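Local coordinates for Lmo0651 protein (Listeria monocytogenes serovar 1/2a, PDB 6EP3), which probably binds specific DNA sequences as a GntR-family transcription factor, controls expression of the Listeria Agr system and mediates virulence, at residues Q57-Y62 with I156-V161; A93-A98 with I141-N146; M105-L110 with E188-G193; T124-Y129 with D165-F170. One frame throughout, in Å; residues are numbered along the deposited sequence.

Contact 1: Q57-Y62 with I156-V161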
loop_
_atom_site.group_PDB
_atom_site.type_symbol
_atom_site.label_atom_id
_atom_site.label_comp_id
_atom_site.label_asym_id
_atom_site.label_seq_id
_atom_site.Cartn_x
_atom_site.Cartn_y
_atom_site.Cartn_z
ATOM N N GLN B 57 -3.766 7.192 -5.087
ATOM C CA GLN B 57 -2.452 6.648 -5.392
ATOM C C GLN B 57 -1.344 7.307 -4.583
ATOM O O GLN B 57 -0.166 7.008 -4.802
ATOM C CB GLN B 57 -2.161 6.786 -6.890
ATOM C CG GLN B 57 -3.182 6.105 -7.791
ATOM C CD GLN B 57 -3.005 6.455 -9.258
ATOM O OE1 GLN B 57 -2.686 7.592 -9.603
ATOM N NE2 GLN B 57 -3.201 5.473 -10.130
ATOM N N GLY B 58 -1.693 8.190 -3.651
ATOM C CA GLY B 58 -0.694 8.860 -2.845
ATOM C C GLY B 58 0.100 9.919 -3.570
ATOM O O GLY B 58 1.049 10.463 -2.997
ATOM N N ILE B 59 -0.267 10.237 -4.811
ATOM C CA ILE B 59 0.459 11.251 -5.564
ATOM C C ILE B 59 0.034 12.649 -5.140
ATOM O O ILE B 59 0.858 13.574 -5.113
ATOM C CB ILE B 59 0.251 11.020 -7.073
ATOM C CG1 ILE B 59 0.691 9.603 -7.454
ATOM C CG2 ILE B 59 0.980 12.074 -7.896
ATOM C CD1 ILE B 59 0.458 9.254 -8.911
ATOM N N VAL B 60 -1.232 12.824 -4.772
ATOM C CA VAL B 60 -1.752 14.105 -4.319
ATOM C C VAL B 60 -2.310 13.916 -2.920
ATOM O O VAL B 60 -2.910 12.878 -2.615
ATOM C CB VAL B 60 -2.832 14.642 -5.283
ATOM C CG1 VAL B 60 -3.640 15.764 -4.635
ATOM C CG2 VAL B 60 -2.200 15.104 -6.587
ATOM N N SER B 61 -2.096 14.915 -2.065
ATOM C CA SER B 61 -2.611 14.926 -0.703
ATOM C C SER B 61 -3.523 16.133 -0.553
ATOM O O SER B 61 -3.106 17.263 -0.829
ATOM C CB SER B 61 -1.479 14.979 0.328
ATOM O OG SER B 61 -0.845 13.721 0.460
ATOM N N TYR B 62 -4.763 15.894 -0.133
ATOM C CA TYR B 62 -5.684 16.980 0.159
ATOM C C TYR B 62 -5.621 17.305 1.646
ATOM O O TYR B 62 -5.648 16.401 2.484
ATOM C CB TYR B 62 -7.113 16.619 -0.247
ATOM C CG TYR B 62 -8.171 17.382 0.524
ATOM C CD1 TYR B 62 -8.757 16.848 1.669
ATOM C CD2 TYR B 62 -8.563 18.651 0.121
ATOM C CE1 TYR B 62 -9.717 17.552 2.374
ATOM C CE2 TYR B 62 -9.520 19.362 0.817
ATOM C CZ TYR B 62 -10.094 18.809 1.943
ATOM O OH TYR B 62 -11.047 19.515 2.642
ATOM N N ILE B 156 3.137 0.396 -6.212
ATOM C CA ILE B 156 4.578 0.650 -6.239
ATOM C C ILE B 156 5.107 0.612 -7.669
ATOM O O ILE B 156 5.918 1.457 -8.073
ATOM C CB ILE B 156 5.319 -0.365 -5.355
ATOM C CG1 ILE B 156 5.068 -0.082 -3.875
ATOM C CG2 ILE B 156 6.808 -0.352 -5.673
ATOM C CD1 ILE B 156 5.774 -1.061 -2.974
ATOM N N PHE B 157 4.684 -0.389 -8.446
ATOM C CA PHE B 157 5.139 -0.510 -9.827
ATOM C C PHE B 157 4.682 0.684 -10.650
ATOM O O PHE B 157 5.428 1.192 -11.497
ATOM C CB PHE B 157 4.607 -1.806 -10.447
ATOM C CG PHE B 157 5.353 -3.039 -10.025
ATOM C CD1 PHE B 157 6.709 -2.991 -9.768
ATOM C CD2 PHE B 157 4.697 -4.254 -9.908
ATOM C CE1 PHE B 157 7.405 -4.127 -9.388
ATOM C CE2 PHE B 157 5.385 -5.396 -9.531
ATOM C CZ PHE B 157 6.741 -5.331 -9.271
ATOM N N PHE B 158 3.453 1.141 -10.415
ATOM C CA PHE B 158 2.959 2.335 -11.090
ATOM C C PHE B 158 3.861 3.524 -10.802
ATOM O O PHE B 158 4.273 4.254 -11.718
ATOM C CB PHE B 158 1.526 2.629 -10.646
ATOM C CG PHE B 158 0.951 3.876 -11.249
ATOM C CD1 PHE B 158 1.061 5.094 -10.602
ATOM C CD2 PHE B 158 0.295 3.826 -12.469
ATOM C CE1 PHE B 158 0.532 6.240 -11.161
ATOM C CE2 PHE B 158 -0.238 4.969 -13.034
ATOM C CZ PHE B 158 -0.117 6.176 -12.380
ATOM N N GLN B 159 4.170 3.734 -9.524
ATOM C CA GLN B 159 5.003 4.869 -9.147
ATOM C C GLN B 159 6.392 4.763 -9.769
ATOM O O GLN B 159 6.939 5.759 -10.256
ATOM C CB GLN B 159 5.089 4.970 -7.623
ATOM C CG GLN B 159 3.788 5.410 -6.958
ATOM C CD GLN B 159 3.941 6.686 -6.149
ATOM O OE1 GLN B 159 4.885 7.450 -6.347
ATOM N NE2 GLN B 159 3.010 6.921 -5.229
ATOM N N MET B 160 6.969 3.562 -9.788
ATOM C CA MET B 160 8.285 3.395 -10.399
ATOM C C MET B 160 8.243 3.711 -11.889
ATOM O O MET B 160 9.031 4.529 -12.384
ATOM C CB MET B 160 8.815 1.983 -10.155
ATOM C CG MET B 160 9.570 1.857 -8.853
ATOM S SD MET B 160 10.372 0.264 -8.662
ATOM C CE MET B 160 8.970 -0.795 -8.880
ATOM N N VAL B 161 7.287 3.112 -12.604
ATOM C CA VAL B 161 7.163 3.315 -14.043
ATOM C C VAL B 161 7.015 4.795 -14.366
ATOM O O VAL B 161 7.585 5.292 -15.348
ATOM C CB VAL B 161 5.977 2.495 -14.588
ATOM C CG1 VAL B 161 5.482 3.061 -15.912
ATOM C CG2 VAL B 161 6.363 1.031 -14.743
#

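Contact 2: A93-A98 with I141-N146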
loop_
_atom_site.group_PDB
_atom_site.type_symbol
_atom_site.label_atom_id
_atom_site.label_comp_id
_atom_site.label_asym_id
_atom_site.label_seq_id
_atom_site.Cartn_x
_atom_site.Cartn_y
_atom_site.Cartn_z
ATOM N N ALA B 93 8.478 -13.116 1.684
ATOM C CA ALA B 93 7.442 -13.610 2.583
ATOM C C ALA B 93 6.399 -14.429 1.831
ATOM O O ALA B 93 5.873 -15.408 2.366
ATOM C CB ALA B 93 6.784 -12.451 3.328
ATOM N N ALA B 94 6.088 -14.047 0.591
ATOM C CA ALA B 94 5.156 -14.838 -0.206
ATOM C C ALA B 94 5.683 -16.249 -0.407
ATOM O O ALA B 94 4.962 -17.234 -0.194
ATOM C CB ALA B 94 4.912 -14.164 -1.557
ATOM N N ILE B 95 6.948 -16.365 -0.815
ATOM C CA ILE B 95 7.518 -17.688 -1.053
ATOM C C ILE B 95 7.584 -18.481 0.248
ATOM O O ILE B 95 7.272 -19.679 0.281
ATOM C CB ILE B 95 8.893 -17.567 -1.735
ATOM C CG1 ILE B 95 8.745 -16.856 -3.080
ATOM C CG2 ILE B 95 9.494 -18.933 -1.979
ATOM C CD1 ILE B 95 7.622 -17.412 -3.927
ATOM N N ALA B 96 7.959 -17.821 1.346
ATOM C CA ALA B 96 8.040 -18.507 2.631
ATOM C C ALA B 96 6.674 -19.027 3.066
ATOM O O ALA B 96 6.547 -20.167 3.526
ATOM C CB ALA B 96 8.625 -17.569 3.689
ATOM N N LYS B 97 5.638 -18.197 2.939
ATOM C CA LYS B 97 4.299 -18.620 3.333
ATOM C C LYS B 97 3.808 -19.769 2.466
ATOM O O LYS B 97 3.268 -20.757 2.980
ATOM C CB LYS B 97 3.333 -17.439 3.261
ATOM C CG LYS B 97 1.933 -17.750 3.777
ATOM C CD LYS B 97 0.976 -16.595 3.516
ATOM C CE LYS B 97 -0.439 -16.926 3.975
ATOM N NZ LYS B 97 -1.410 -15.887 3.535
ATOM N N ALA B 98 3.991 -19.663 1.147
ATOM C CA ALA B 98 3.539 -20.730 0.261
ATOM C C ALA B 98 4.238 -22.043 0.587
ATOM O O ALA B 98 3.594 -23.096 0.654
ATOM C CB ALA B 98 3.777 -20.343 -1.199
ATOM N N ILE B 141 4.464 -12.770 -5.890
ATOM C CA ILE B 141 3.823 -12.245 -4.684
ATOM C C ILE B 141 2.434 -12.845 -4.503
ATOM O O ILE B 141 2.009 -13.139 -3.378
ATOM C CB ILE B 141 3.777 -10.710 -4.730
ATOM C CG1 ILE B 141 5.198 -10.158 -4.733
ATOM C CG2 ILE B 141 2.986 -10.160 -3.547
ATOM C CD1 ILE B 141 5.270 -8.671 -4.667
ATOM N N SER B 142 1.707 -13.041 -5.603
ATOM C CA SER B 142 0.388 -13.648 -5.541
ATOM C C SER B 142 0.456 -15.068 -5.020
ATOM O O SER B 142 -0.553 -15.593 -4.540
ATOM C CB SER B 142 -0.259 -13.649 -6.925
ATOM O OG SER B 142 0.143 -14.794 -7.661
ATOM N N PHE B 143 1.628 -15.699 -5.106
ATOM C CA PHE B 143 1.767 -17.010 -4.480
ATOM C C PHE B 143 1.411 -16.991 -2.994
ATOM O O PHE B 143 1.116 -18.048 -2.426
ATOM C CB PHE B 143 3.186 -17.548 -4.676
ATOM C CG PHE B 143 3.476 -17.992 -6.087
ATOM C CD1 PHE B 143 2.454 -18.113 -7.014
ATOM C CD2 PHE B 143 4.770 -18.293 -6.480
ATOM C CE1 PHE B 143 2.716 -18.524 -8.312
ATOM C CE2 PHE B 143 5.040 -18.703 -7.769
ATOM C CZ PHE B 143 4.008 -18.818 -8.690
ATOM N N ALA B 144 1.418 -15.822 -2.347
ATOM C CA ALA B 144 0.985 -15.735 -0.957
ATOM C C ALA B 144 -0.529 -15.739 -0.801
ATOM O O ALA B 144 -1.012 -15.883 0.327
ATOM C CB ALA B 144 1.549 -14.476 -0.290
ATOM N N GLU B 145 -1.282 -15.582 -1.892
ATOM C CA GLU B 145 -2.738 -15.451 -1.832
ATOM C C GLU B 145 -3.144 -14.284 -0.934
ATOM O O GLU B 145 -3.919 -14.427 0.012
ATOM C CB GLU B 145 -3.413 -16.758 -1.407
ATOM C CG GLU B 145 -3.327 -17.838 -2.481
ATOM C CD GLU B 145 -2.990 -19.207 -1.938
ATOM O OE1 GLU B 145 -1.787 -19.499 -1.793
ATOM O OE2 GLU B 145 -3.926 -19.990 -1.665
ATOM N N ASN B 146 -2.595 -13.110 -1.249
ATOM C CA ASN B 146 -2.858 -11.887 -0.494
ATOM C C ASN B 146 -3.078 -10.762 -1.498
ATOM O O ASN B 146 -2.140 -10.050 -1.899
ATOM C CB ASN B 146 -1.713 -11.570 0.467
ATOM C CG ASN B 146 -2.163 -10.742 1.642
ATOM O OD1 ASN B 146 -3.032 -9.883 1.508
ATOM N ND2 ASN B 146 -1.571 -10.992 2.804
HETATM O O HOH W 1 -0.231 -13.183 3.655
#

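Contact 3: M105-L110 with E188-G193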
loop_
_atom_site.group_PDB
_atom_site.type_symbol
_atom_site.label_atom_id
_atom_site.label_comp_id
_atom_site.label_asym_id
_atom_site.label_seq_id
_atom_site.Cartn_x
_atom_site.Cartn_y
_atom_site.Cartn_z
ATOM N N MET B 105 1.315 -23.372 -5.880
ATOM C CA MET B 105 1.758 -22.224 -6.657
ATOM C C MET B 105 1.410 -22.416 -8.127
ATOM O O MET B 105 1.703 -23.464 -8.712
ATOM C CB MET B 105 3.263 -22.023 -6.494
ATOM C CG MET B 105 3.724 -21.887 -5.056
ATOM S SD MET B 105 5.522 -21.843 -4.946
ATOM C CE MET B 105 5.836 -23.293 -3.947
ATOM N N ASP B 106 0.779 -21.404 -8.723
ATOM C CA ASP B 106 0.475 -21.406 -10.154
ATOM C C ASP B 106 1.777 -21.196 -10.921
ATOM O O ASP B 106 2.068 -20.114 -11.438
ATOM C CB ASP B 106 -0.549 -20.330 -10.496
ATOM C CG ASP B 106 -1.287 -20.613 -11.791
ATOM O OD1 ASP B 106 -2.509 -20.359 -11.848
ATOM O OD2 ASP B 106 -0.648 -21.083 -12.756
ATOM N N LEU B 107 2.581 -22.260 -10.992
ATOM C CA LEU B 107 3.876 -22.171 -11.658
ATOM C C LEU B 107 3.745 -22.098 -13.173
ATOM O O LEU B 107 4.692 -21.664 -13.842
ATOM C CB LEU B 107 4.751 -23.365 -11.273
ATOM C CG LEU B 107 5.113 -23.444 -9.790
ATOM C CD1 LEU B 107 5.963 -24.667 -9.524
ATOM C CD2 LEU B 107 5.839 -22.180 -9.351
ATOM N N GLU B 108 2.599 -22.502 -13.729
ATOM C CA GLU B 108 2.404 -22.379 -15.172
ATOM C C GLU B 108 2.194 -20.927 -15.570
ATOM O O GLU B 108 2.735 -20.464 -16.584
ATOM C CB GLU B 108 1.217 -23.229 -15.612
ATOM C CG GLU B 108 1.413 -24.710 -15.390
ATOM C CD GLU B 108 0.103 -25.459 -15.369
ATOM O OE1 GLU B 108 -0.953 -24.796 -15.276
ATOM O OE2 GLU B 108 0.127 -26.706 -15.442
ATOM N N LYS B 109 1.431 -20.187 -14.766
ATOM C CA LYS B 109 1.309 -18.752 -14.985
ATOM C C LYS B 109 2.659 -18.066 -14.843
ATOM O O LYS B 109 2.992 -17.166 -15.622
ATOM C CB LYS B 109 0.291 -18.159 -14.011
ATOM C CG LYS B 109 -0.210 -16.780 -14.403
ATOM C CD LYS B 109 -1.305 -16.296 -13.464
ATOM C CE LYS B 109 -0.774 -16.093 -12.052
ATOM N NZ LYS B 109 -1.745 -15.395 -11.161
ATOM N N LEU B 110 3.456 -18.485 -13.860
ATOM C CA LEU B 110 4.775 -17.894 -13.676
ATOM C C LEU B 110 5.667 -18.169 -14.879
ATOM O O LEU B 110 6.404 -17.287 -15.334
ATOM C CB LEU B 110 5.412 -18.435 -12.397
ATOM C CG LEU B 110 6.687 -17.765 -11.891
ATOM C CD1 LEU B 110 6.369 -16.405 -11.286
ATOM C CD2 LEU B 110 7.364 -18.658 -10.873
ATOM N N GLU B 188 12.453 -22.525 -11.964
ATOM C CA GLU B 188 12.899 -23.913 -11.934
ATOM C C GLU B 188 13.119 -24.397 -10.509
ATOM O O GLU B 188 12.736 -25.522 -10.166
ATOM C CB GLU B 188 14.178 -24.072 -12.757
ATOM C CG GLU B 188 13.939 -24.174 -14.251
ATOM C CD GLU B 188 15.221 -24.347 -15.042
ATOM O OE1 GLU B 188 16.252 -24.722 -14.444
ATOM O OE2 GLU B 188 15.195 -24.103 -16.266
ATOM N N LEU B 189 13.729 -23.568 -9.663
ATOM C CA LEU B 189 13.925 -23.969 -8.277
ATOM C C LEU B 189 12.590 -24.152 -7.573
ATOM O O LEU B 189 12.402 -25.128 -6.837
ATOM C CB LEU B 189 14.793 -22.947 -7.547
ATOM C CG LEU B 189 16.235 -22.868 -8.047
ATOM C CD1 LEU B 189 16.930 -21.653 -7.464
ATOM C CD2 LEU B 189 16.997 -24.139 -7.705
ATOM N N LEU B 190 11.628 -23.262 -7.835
ATOM C CA LEU B 190 10.308 -23.429 -7.241
ATOM C C LEU B 190 9.656 -24.720 -7.715
ATOM O O LEU B 190 9.085 -25.467 -6.912
ATOM C CB LEU B 190 9.425 -22.228 -7.579
ATOM C CG LEU B 190 9.745 -20.922 -6.850
ATOM C CD1 LEU B 190 8.784 -19.827 -7.275
ATOM C CD2 LEU B 190 9.705 -21.124 -5.342
ATOM N N ALA B 191 9.773 -25.022 -9.012
ATOM C CA ALA B 191 9.158 -26.229 -9.548
ATOM C C ALA B 191 9.814 -27.489 -8.999
ATOM O O ALA B 191 9.144 -28.518 -8.848
ATOM C CB ALA B 191 9.220 -26.214 -11.075
ATOM N N GLU B 192 11.109 -27.433 -8.699
ATOM C CA GLU B 192 11.815 -28.571 -8.125
ATOM C C GLU B 192 11.692 -28.645 -6.610
ATOM O O GLU B 192 12.106 -29.647 -6.018
ATOM C CB GLU B 192 13.297 -28.523 -8.510
ATOM C CG GLU B 192 13.563 -28.836 -9.973
ATOM C CD GLU B 192 14.933 -28.380 -10.429
ATOM O OE1 GLU B 192 15.103 -28.129 -11.642
ATOM O OE2 GLU B 192 15.838 -28.270 -9.575
ATOM N N GLY B 193 11.160 -27.607 -5.971
ATOM C CA GLY B 193 10.961 -27.619 -4.539
ATOM C C GLY B 193 12.124 -27.115 -3.717
ATOM O O GLY B 193 12.084 -27.225 -2.487
#

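Contact 4: T124-Y129 with D165-F170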
loop_
_atom_site.group_PDB
_atom_site.type_symbol
_atom_site.label_atom_id
_atom_site.label_comp_id
_atom_site.label_asym_id
_atom_site.label_seq_id
_atom_site.Cartn_x
_atom_site.Cartn_y
_atom_site.Cartn_z
ATOM N N THR B 124 12.851 -6.281 -28.190
ATOM C CA THR B 124 13.375 -4.964 -27.811
ATOM C C THR B 124 12.235 -3.970 -27.592
ATOM O O THR B 124 12.250 -2.841 -28.086
ATOM C CB THR B 124 14.384 -4.435 -28.836
ATOM O OG1 THR B 124 15.221 -5.508 -29.282
ATOM C CG2 THR B 124 15.264 -3.350 -28.221
ATOM N N ASP B 125 11.234 -4.416 -26.844
ATOM C CA ASP B 125 10.088 -3.607 -26.443
ATOM C C ASP B 125 10.291 -3.290 -24.964
ATOM O O ASP B 125 9.964 -4.105 -24.099
ATOM C CB ASP B 125 8.781 -4.355 -26.695
ATOM C CG ASP B 125 7.556 -3.465 -26.565
ATOM O OD1 ASP B 125 7.607 -2.458 -25.822
ATOM O OD2 ASP B 125 6.524 -3.796 -27.187
ATOM N N LEU B 126 10.840 -2.106 -24.680
ATOM C CA LEU B 126 11.316 -1.814 -23.330
ATOM C C LEU B 126 10.170 -1.652 -22.341
ATOM O O LEU B 126 10.225 -2.189 -21.228
ATOM C CB LEU B 126 12.171 -0.549 -23.335
ATOM C CG LEU B 126 13.670 -0.709 -23.128
ATOM C CD1 LEU B 126 14.293 0.665 -23.021
ATOM C CD2 LEU B 126 13.942 -1.523 -21.879
ATOM N N GLU B 127 9.130 -0.907 -22.719
ATOM C CA GLU B 127 8.005 -0.700 -21.813
ATOM C C GLU B 127 7.314 -2.016 -21.495
ATOM O O GLU B 127 6.992 -2.300 -20.331
ATOM C CB GLU B 127 7.014 0.296 -22.421
ATOM C CG GLU B 127 7.508 1.743 -22.478
ATOM C CD GLU B 127 8.697 1.938 -23.403
ATOM O OE1 GLU B 127 8.848 1.147 -24.361
ATOM O OE2 GLU B 127 9.484 2.881 -23.169
ATOM N N ASN B 128 7.085 -2.839 -22.516
ATOM C CA ASN B 128 6.433 -4.116 -22.280
ATOM C C ASN B 128 7.333 -5.067 -21.505
ATOM O O ASN B 128 6.837 -5.858 -20.701
ATOM C CB ASN B 128 5.996 -4.732 -23.604
ATOM C CG ASN B 128 4.717 -4.116 -24.125
ATOM O OD1 ASN B 128 3.783 -3.867 -23.362
ATOM N ND2 ASN B 128 4.660 -3.875 -25.431
ATOM N N TYR B 129 8.654 -4.980 -21.691
ATOM C CA TYR B 129 9.558 -5.804 -20.895
ATOM C C TYR B 129 9.528 -5.403 -19.425
ATOM O O TYR B 129 9.542 -6.268 -18.543
ATOM C CB TYR B 129 10.983 -5.720 -21.444
ATOM C CG TYR B 129 11.967 -6.512 -20.617
ATOM C CD1 TYR B 129 12.105 -7.884 -20.785
ATOM C CD2 TYR B 129 12.746 -5.888 -19.653
ATOM C CE1 TYR B 129 12.999 -8.608 -20.018
ATOM C CE2 TYR B 129 13.637 -6.603 -18.879
ATOM C CZ TYR B 129 13.759 -7.959 -19.063
ATOM O OH TYR B 129 14.653 -8.663 -18.290
ATOM N N ASP B 165 13.689 6.523 -13.444
ATOM C CA ASP B 165 14.393 6.114 -14.649
ATOM C C ASP B 165 14.867 4.670 -14.568
ATOM O O ASP B 165 15.747 4.272 -15.335
ATOM C CB ASP B 165 15.583 7.037 -14.919
ATOM C CG ASP B 165 15.166 8.467 -15.202
ATOM O OD1 ASP B 165 15.628 9.374 -14.479
ATOM O OD2 ASP B 165 14.387 8.686 -16.152
ATOM N N GLY B 166 14.308 3.885 -13.645
ATOM C CA GLY B 166 14.751 2.513 -13.455
ATOM C C GLY B 166 14.602 1.633 -14.678
ATOM O O GLY B 166 15.286 0.610 -14.779
ATOM N N ILE B 167 13.731 2.011 -15.615
ATOM C CA ILE B 167 13.574 1.224 -16.833
ATOM C C ILE B 167 14.810 1.343 -17.717
ATOM O O ILE B 167 15.129 0.419 -18.473
ATOM C CB ILE B 167 12.298 1.656 -17.582
ATOM C CG1 ILE B 167 11.992 0.697 -18.736
ATOM C CG2 ILE B 167 12.424 3.091 -18.088
ATOM C CD1 ILE B 167 10.691 0.997 -19.447
ATOM N N ASN B 168 15.538 2.463 -17.625
ATOM C CA ASN B 168 16.740 2.647 -18.435
ATOM C C ASN B 168 17.768 1.553 -18.182
ATOM O O ASN B 168 18.563 1.231 -19.072
ATOM C CB ASN B 168 17.342 4.025 -18.164
ATOM C CG ASN B 168 16.446 5.154 -18.634
ATOM O OD1 ASN B 168 15.396 4.919 -19.233
ATOM N ND2 ASN B 168 16.848 6.388 -18.351
ATOM N N MET B 169 17.771 0.984 -16.977
ATOM C CA MET B 169 18.643 -0.143 -16.665
ATOM C C MET B 169 18.473 -1.278 -17.667
ATOM O O MET B 169 19.451 -1.928 -18.060
ATOM C CB MET B 169 18.340 -0.614 -15.243
ATOM C CG MET B 169 19.048 -1.859 -14.779
ATOM S SD MET B 169 18.374 -2.359 -13.177
ATOM C CE MET B 169 16.647 -1.959 -13.382
ATOM N N PHE B 170 17.245 -1.516 -18.111
ATOM C CA PHE B 170 16.969 -2.594 -19.047
ATOM C C PHE B 170 17.203 -2.192 -20.502
ATOM O O PHE B 170 16.864 -2.962 -21.406
ATOM C CB PHE B 170 15.538 -3.096 -18.843
ATOM C CG PHE B 170 15.297 -3.665 -17.476
ATOM C CD1 PHE B 170 15.996 -4.784 -17.048
ATOM C CD2 PHE B 170 14.393 -3.074 -16.609
ATOM C CE1 PHE B 170 15.787 -5.313 -15.789
ATOM C CE2 PHE B 170 14.180 -3.597 -15.346
ATOM C CZ PHE B 170 14.877 -4.718 -14.934
#

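Contact 1: Q57-Y62 with I156-V161
Two glutamines and a phenylalanine carry this meeting of the winged-helix GntR domain with the FCD domain. Gln-57, just past helix 44-56, keeps CG beside its backbone N and runs out extended, so that its amide reaches across the ring of Phe-158. Gln-57 NE2 lies over one face, toward the rim, 3.9 Å from Phe-158 CZ, with the amide plane tilted 40° from the ring. Phe-158 has CG anti to its backbone N (chi1 178°), which swings the ring off helix 147-163 toward the DNA-binding domain. Ile-59 comes to the same ring in its plane, at the edge, where Ile-59 CD1 stands 3.8 Å from Phe-158 CE1; its longer arm is extended, as such a reach needs. Gln-159 is bent at chi2 (-121°), and the bend brings its amide back to the loop, where Gln-159 NE2 gives a weak, strongly bent hydrogen bond of 3.2 Å to Gln-57 O. Gly-58, with positive phi, closes helix 44-56 in a Schellman motif, a turn that suits glycine and releases the chain toward the wing strand 60-63. The far end of Gln-57 is held within its own domain by Tyr-13, whose hydroxyl bonds to OE1. With the ring met by an amide over one face and a methyl at its edge, and a single weak hydrogen bond beside it, polar bonding between these segments is slight.

Contact 2: A93-A98 with I141-N146
Apolar contact begins with alanines, which let the chain turn after helix 126-142 come unusually close to helix 77-101: the CA atoms of Ala-94 and Ala-144 are 4.3 Å apart. A type I turn from Ser-142 to Glu-145 presents Phe-143 and Ala-144. Ala-94 CB meets Ala-144 CB at 3.6 Å, and the same methyl also touches Ile-141 O. One turn on, Ala-98 CB lies against Phe-143 O; the small methyl lets the two backbones come this close. Ile-95 starts out pointing away from the turn, but its bent chain brings Ile-95 CD1 back to the edge of the Phe-143 ring, in plane, 3.9 Å from Phe-143 CD2. The two side chains run side by side in the same direction.

Polar contact is concentrated on Lys-97. Its chain is fully extended, with CG anti to the backbone N (chi1 -175°), and Lys-97 NZ reaches Ala-144 O at 3.2 Å, approaching nearly along the C=O axis (163°). The same ammonium donates to a water, 3.0 Å from Lys-97 NZ, which also accepts from Asn-146 ND2 at 2.7 Å. Asn-146 is the N-cap of helix 147-163, and Glu-145 before it takes positive phi.

Lys-97 also forms a salt bridge with Glu-85 of the second subunit, tying this turn to the dimer interface. Ile-95 also packs on helix 195-219, while Phe-143 leans on helix 107-123 and Ala-144 on helix 147-163.

Contact 3: M105-L110 with E188-G193
No hydrogen bond crosses between these two helix ends: the contact is made wholly of apolar side chains, although both helices are capped here. It belongs to the helical bundle of the FCD domain, where the start of helix 107-123 lies beside the last turn of helix 173-192. Asp-106 is the N-cap of the former, accepting from Lys-109 N at Asp-106 OD2 (3.0 Å) from above the carboxylate plane. Gly-193 ends the latter in a Schellman motif; glycine suits the place because, at these backbone angles, a CB would be jammed against the carbonyl O of Glu-192.

Leu-190 points at the neighbouring helix with CG beside its backbone N (chi1 -73°) and is met by three side chains. Met-105 lays its flexible thioether near one branch, SD being 4.3 Å from Leu-190 CD2. Leu-110, whose CG is instead anti to the backbone N (chi1 -170°), crosses Leu-190 at about a right angle, methyl to methyl. Leu-107 crosses it obliquely and forks over the helix: Leu-107 CD2 rests 4.0 Å from Leu-190 CB, while the other branch reaches Ala-191, small enough to let it down to the backbone, with Leu-107 CD1 3.6 Å from Ala-191 CA.

Contact 4: T124-Y129 with D165-F170
Thr-124 closes helix 107-123 in a Schellman motif and Asp-125 then N-caps helix 126-142, whose first turn faces the loop 165-170, where 166-169 have helical backbone angles without the regular bonds; the nearest CA atoms, of Leu-126 and Phe-170, are 7.1 Å apart. Asp-125 caps through OD1, which accepts a long, weak bond from Asn-128 N, while its OD2 is gripped by the side chain of the same residue, 2.6 Å from Asn-128 ND2.

The clearest side-chain feature is a T-shaped pair. Tyr-129, with CG anti to its backbone N (chi1 178°), sets the edge of its ring against the face of Phe-170, Tyr-129 CE2 coming 3.5 Å from Phe-170 CD1. The ring centroids of Tyr-129 and Phe-170 are 5.2 Å apart and the planes 69° from each other. Phe-170 keeps CG beside its backbone N (chi1 -62°), turning that face to the tyrosine. Leu-126 sends CD2 to the backbone of Phe-170, 3.3 Å from Phe-170 O, and 3.8 Å from Phe-170 CB. Ile-167, its long arm extended, lays CD1 along the helix backbone, 3.7 Å from Leu-126 O.

Tyr-129 OH bonds to Asn-180 and Phe-170 O to Arg-176, both on helix 173-192. Since no hydrogen bond joins the two segments, dispersion and ring electrostatics hold them together, while those outside bonds help to fix the tyrosine and the loop carbonyl.

Overall arrangement
Contact 1 joins the DNA-binding domain to the FCD domain, whereas contacts 2, 3 and 4 lie within the FCD helical bundle. Contacts 2 and 3 have centres 12 Å apart and touch through Phe-143, whose ring is wedged among Met-105, Leu-107 and Leu-110, with Phe-143 CE1 3.5 Å from Asp-106 N. Contact 4 shares helix 126-142 with contact 2 but uses its start, with centres 26 Å apart. It is linked to contact 1 by sequence, since residues 165-170 follow soon after 156-161 on leaving helix 147-163; those centres are 19 Å apart. Beside contact 4, a 1,2-ethanediol, probably from the crystallisation liquor, lies about 4 Å from the Phe-170 side chain.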